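Local coordinates for protein peroxidase (Cellulomonas bogoriensis 69B4 = DSM 16987, PDB 6QZO) that binds heme b and, as a member of the DyP-type family, probably acts as a peroxidase, using peroxide to oxidise its substrates, at residues Leu55-Val64 / Gly108-Arg116. Sequence-based numbering, arbitrary orientation.
Sequences LASTSDRASV and GLLTAAGLR
The first turn of helix 61-78 lies against the last turn of the short helix 107-113 so closely that the CA atoms of R61 and A113 stand only 3.8 Å apart, a spacing that the small alanine permits. D60 CA approaches A112 O at 3.5 Å in a CA-H...O contact. D60 is the N-cap of the longer helix, its OD1 accepting from S63 N and S63 OG. With CG anti to the backbone N (chi1 -157°) and a bend at chi3, R61 brings NE to A113 O at 2.8 Å and NH2 to G114 O at 2.8 Å; weak as they are, these bonds probably offset some negative potential at the helix's C-terminal end. G114 closes a Schellman motif: lacking a CB, it takes phi 75° without strain and does not crowd R61 NH2. The L115 side chain crosses that of R61 at about a right angle, its CD2 near NH2. L55 CD1 rests on A112 CB (3.7 Å), while V64 CG1 nestles among the branches of L109, 3.7 Å from CG. Replacing L109 with alanine would probably leave V64 CG1 without its main partner and open a gap. The contact joins the start of the crossover helix 61-78 of the N-terminal ferredoxin-like half to a short helix inserted between strands 100-105 and 143-149, away from the heme.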
ATOM      1  N   LEU A  55      25.441   4.317  -0.719  1.00 24.08           N
ATOM      2  CA  LEU A  55      26.294   5.527  -0.606  1.00 24.53           C
ATOM      3  C   LEU A  55      26.908   5.821  -1.978  1.00 25.20           C
ATOM      4  O   LEU A  55      27.131   4.876  -2.741  1.00 25.61           O
ATOM      5  CB  LEU A  55      27.359   5.281   0.468  1.00 24.41           C
ATOM      6  CG  LEU A  55      26.799   5.078   1.874  1.00 24.05           C
ATOM      7  CD1 LEU A  55      27.859   4.560   2.816  1.00 23.94           C
ATOM      8  CD2 LEU A  55      26.246   6.409   2.382  1.00 24.01           C
ATOM      9  N   ALA A  56      27.139   7.093  -2.301  1.00 25.62           N
ATOM     10  CA  ALA A  56      27.929   7.494  -3.496  1.00 26.19           C
ATOM     11  C   ALA A  56      29.355   6.947  -3.369  1.00 26.66           C
ATOM     12  O   ALA A  56      29.813   6.799  -2.235  1.00 26.91           O
ATOM     13  CB  ALA A  56      27.908   8.993  -3.637  1.00 26.80           C
ATOM     14  N   SER A  57      30.020   6.672  -4.489  1.00 27.21           N
ATOM     15  CA  SER A  57      31.432   6.201  -4.566  1.00 27.70           C
ATOM     16  C   SER A  57      32.369   7.212  -3.878  1.00 28.53           C
ATOM     17  O   SER A  57      33.433   6.807  -3.377  1.00 28.24           O
ATOM     18  CB  SER A  57      31.850   5.965  -5.986  1.00 28.18           C
ATOM     19  OG  SER A  57      31.781   7.170  -6.733  1.00 28.70           O
ATOM     20  N   THR A  58      31.982   8.487  -3.877  1.00 29.36           N
ATOM     21  CA  THR A  58      32.784   9.626  -3.350  1.00 31.35           C
ATOM     22  C   THR A  58      32.583   9.786  -1.842  1.00 31.25           C
ATOM     23  O   THR A  58      33.336  10.543  -1.240  1.00 32.32           O
ATOM     24  CB  THR A  58      32.444  10.920  -4.103  1.00 31.69           C
ATOM     25  OG1 THR A  58      31.033  11.138  -4.020  1.00 30.52           O
ATOM     26  CG2 THR A  58      32.850  10.861  -5.563  1.00 32.28           C
ATOM     27  N   SER A  59      31.664   9.038  -1.240  1.00 31.52           N
ATOM     28  CA  SER A  59      31.361   9.064   0.221  1.00 31.88           C
ATOM     29  C   SER A  59      32.619   8.759   1.048  1.00 31.91           C
ATOM     30  O   SER A  59      33.471   7.966   0.593  1.00 34.01           O
ATOM     31  CB  SER A  59      30.248   8.115   0.553  1.00 32.43           C
ATOM     32  OG  SER A  59      29.001   8.759   0.344  1.00 34.02           O
ATOM     33  N   ASP A  60      32.747   9.399   2.210  1.00 30.42           N
ATOM     34  CA  ASP A  60      33.812   9.147   3.223  1.00 29.76           C
ATOM     35  C   ASP A  60      33.165   9.208   4.608  1.00 29.67           C
ATOM     36  O   ASP A  60      31.931   9.354   4.672  1.00 29.69           O
ATOM     37  CB  ASP A  60      34.965  10.150   3.071  1.00 29.64           C
ATOM     38  CG  ASP A  60      34.523  11.604   3.154  1.00 28.86           C
ATOM     39  OD1 ASP A  60      33.381  11.861   3.647  1.00 27.81           O
ATOM     40  OD2 ASP A  60      35.297  12.460   2.677  1.00 28.09           O
ATOM     41  N   ARG A  61      33.964   9.102   5.674  1.00 29.52           N
ATOM     42  CA  ARG A  61      33.480   9.128   7.079  1.00 29.39           C
ATOM     43  C   ARG A  61      32.607  10.376   7.288  1.00 28.93           C
ATOM     44  O   ARG A  61      31.580  10.272   7.979  1.00 28.82           O
ATOM     45  CB  ARG A  61      34.673   9.126   8.037  1.00 30.47           C
ATOM     46  CG  ARG A  61      34.367   8.610   9.430  1.00 31.06           C
ATOM     47  CD  ARG A  61      35.626   8.511  10.230  1.00 32.66           C
ATOM     48  NE  ARG A  61      36.166   7.166  10.088  1.00 33.01           N
ATOM     49  CZ  ARG A  61      37.419   6.803  10.338  1.00 34.86           C
ATOM     50  NH1 ARG A  61      38.321   7.684  10.750  1.00 36.30           N
ATOM     51  NH2 ARG A  61      37.772   5.534  10.189  1.00 35.28           N
ATOM     52  N   ALA A  62      33.008  11.520   6.732  1.00 29.06           N
ATOM     53  CA  ALA A  62      32.344  12.820   6.985  1.00 28.88           C
ATOM     54  C   ALA A  62      30.937  12.811   6.371  1.00 28.53           C
ATOM     55  O   ALA A  62      29.983  13.274   7.056  1.00 28.30           O
ATOM     56  CB  ALA A  62      33.184  13.960   6.464  1.00 28.94           C
ATOM     57  N   SER A  63      30.818  12.296   5.140  1.00 28.49           N
ATOM     58  CA  SER A  63      29.546  12.089   4.398  1.00 27.90           C
ATOM     59  C   SER A  63      28.591  11.263   5.250  1.00 27.86           C
ATOM     60  O   SER A  63      27.442  11.689   5.446  1.00 28.50           O
ATOM     61  CB  SER A  63      29.771  11.390   3.084  1.00 27.51           C
ATOM     62  OG  SER A  63      30.536  12.209   2.229  1.00 27.44           O
ATOM     63  N   VAL A  64      29.052  10.096   5.690  1.00 27.98           N
ATOM     64  CA  VAL A  64      28.207   9.124   6.438  1.00 28.01           C
ATOM     65  C   VAL A  64      27.736   9.812   7.718  1.00 27.66           C
ATOM     66  O   VAL A  64      26.520   9.741   8.025  1.00 27.07           O
ATOM     67  CB  VAL A  64      28.970   7.820   6.722  1.00 29.26           C
ATOM     68  CG1 VAL A  64      28.156   6.837   7.557  1.00 29.61           C
ATOM     69  CG2 VAL A  64      29.432   7.176   5.421  1.00 29.34           C
ATOM     70  N   GLY A 108      28.945  -2.080   3.445  1.00 21.11           N
ATOM     71  CA  GLY A 108      29.396  -0.990   2.561  1.00 21.35           C
ATOM     72  C   GLY A 108      29.443   0.344   3.279  1.00 21.33           C
ATOM     73  O   GLY A 108      30.291   1.171   2.908  1.00 21.07           O
ATOM     74  N   LEU A 109      28.577   0.563   4.271  1.00 21.57           N
ATOM     75  CA  LEU A 109      28.619   1.816   5.068  1.00 22.27           C
ATOM     76  C   LEU A 109      29.926   1.850   5.858  1.00 23.60           C
ATOM     77  O   LEU A 109      30.587   2.895   5.849  1.00 24.65           O
ATOM     78  CB  LEU A 109      27.421   1.946   6.005  1.00 21.84           C
ATOM     79  CG  LEU A 109      27.361   3.285   6.754  1.00 21.60           C
ATOM     80  CD1 LEU A 109      25.944   3.850   6.808  1.00 21.09           C
ATOM     81  CD2 LEU A 109      27.915   3.143   8.166  1.00 21.57           C
ATOM     82  N   LEU A 110      30.285   0.748   6.510  1.00 24.81           N
ATOM     83  CA  LEU A 110      31.512   0.675   7.345  1.00 26.12           C
ATOM     84  C   LEU A 110      32.739   0.808   6.444  1.00 26.84           C
ATOM     85  O   LEU A 110      33.661   1.556   6.804  1.00 27.05           O
ATOM     86  CB  LEU A 110      31.522  -0.633   8.137  1.00 26.72           C
ATOM     87  CG  LEU A 110      30.802  -0.542   9.476  1.00 27.26           C
ATOM     88  CD1 LEU A 110      29.301  -0.517   9.273  1.00 27.44           C
ATOM     89  CD2 LEU A 110      31.193  -1.683  10.392  1.00 27.39           C
ATOM     90  N   THR A 111      32.720   0.151   5.287  1.00 27.60           N
ATOM     91  CA  THR A 111      33.779   0.272   4.251  1.00 28.47           C
ATOM     92  C   THR A 111      33.946   1.746   3.882  1.00 28.45           C
ATOM     93  O   THR A 111      35.092   2.237   3.951  1.00 29.42           O
ATOM     94  CB  THR A 111      33.460  -0.584   3.022  1.00 28.57           C
ATOM     95  OG1 THR A 111      33.384  -1.924   3.488  1.00 29.36           O
ATOM     96  CG2 THR A 111      34.504  -0.486   1.934  1.00 29.50           C
ATOM     97  N   ALA A 112      32.858   2.420   3.508  1.00 27.67           N
ATOM     98  CA  ALA A 112      32.883   3.808   2.993  1.00 28.22           C
ATOM     99  C   ALA A 112      33.417   4.750   4.078  1.00 28.13           C
ATOM    100  O   ALA A 112      34.169   5.652   3.720  1.00 28.36           O
ATOM    101  CB  ALA A 112      31.506   4.216   2.512  1.00 27.79           C
ATOM    102  N   ALA A 113      33.070   4.512   5.349  1.00 27.85           N
ATOM    103  CA  ALA A 113      33.514   5.328   6.508  1.00 27.59           C
ATOM    104  C   ALA A 113      34.948   4.979   6.933  1.00 27.66           C
ATOM    105  O   ALA A 113      35.474   5.716   7.802  1.00 28.16           O
ATOM    106  CB  ALA A 113      32.575   5.142   7.684  1.00 27.25           C
ATOM    107  N   GLY A 114      35.556   3.922   6.382  1.00 27.31           N
ATOM    108  CA  GLY A 114      36.913   3.485   6.768  1.00 27.52           C
ATOM    109  C   GLY A 114      36.899   2.785   8.112  1.00 27.34           C
ATOM    110  O   GLY A 114      37.803   3.044   8.921  1.00 27.48           O
ATOM    111  N   LEU A 115      35.913   1.908   8.337  1.00 26.51           N
ATOM    112  CA  LEU A 115      35.630   1.281   9.649  1.00 26.28           C
ATOM    113  C   LEU A 115      35.400  -0.220   9.481  1.00 26.45           C
ATOM    114  O   LEU A 115      34.660  -0.794  10.327  1.00 25.36           O
ATOM    115  CB  LEU A 115      34.394   1.959  10.253  1.00 26.03           C
ATOM    116  CG  LEU A 115      34.536   3.438  10.614  1.00 26.18           C
ATOM    117  CD1 LEU A 115      33.204   4.016  11.055  1.00 26.10           C
ATOM    118  CD2 LEU A 115      35.581   3.623  11.706  1.00 26.75           C
ATOM    119  N   ARG A 116      36.001  -0.839   8.459  1.00 27.78           N
ATOM    120  CA  ARG A 116      35.838  -2.304   8.213  1.00 28.59           C
ATOM    121  C   ARG A 116      36.222  -3.075   9.482  1.00 28.68           C
ATOM    122  O   ARG A 116      35.570  -4.072   9.809  1.00 27.68           O
ATOM    123  CB  ARG A 116      36.729  -2.815   7.074  1.00 30.60           C
ATOM    124  CG  ARG A 116      36.499  -2.190   5.711  1.00 31.76           C
ATOM    125  CD  ARG A 116      37.243  -2.919   4.608  1.00 33.60           C
ATOM    126  NE  ARG A 116      36.245  -3.564   3.765  1.00 35.78           N
ATOM    127  CZ  ARG A 116      35.908  -4.858   3.811  1.00 36.00           C
ATOM    128  NH1 ARG A 116      36.563  -5.722   4.576  1.00 36.24           N
ATOM    129  NH2 ARG A 116      34.940  -5.301   3.027  1.00 35.67           N
TER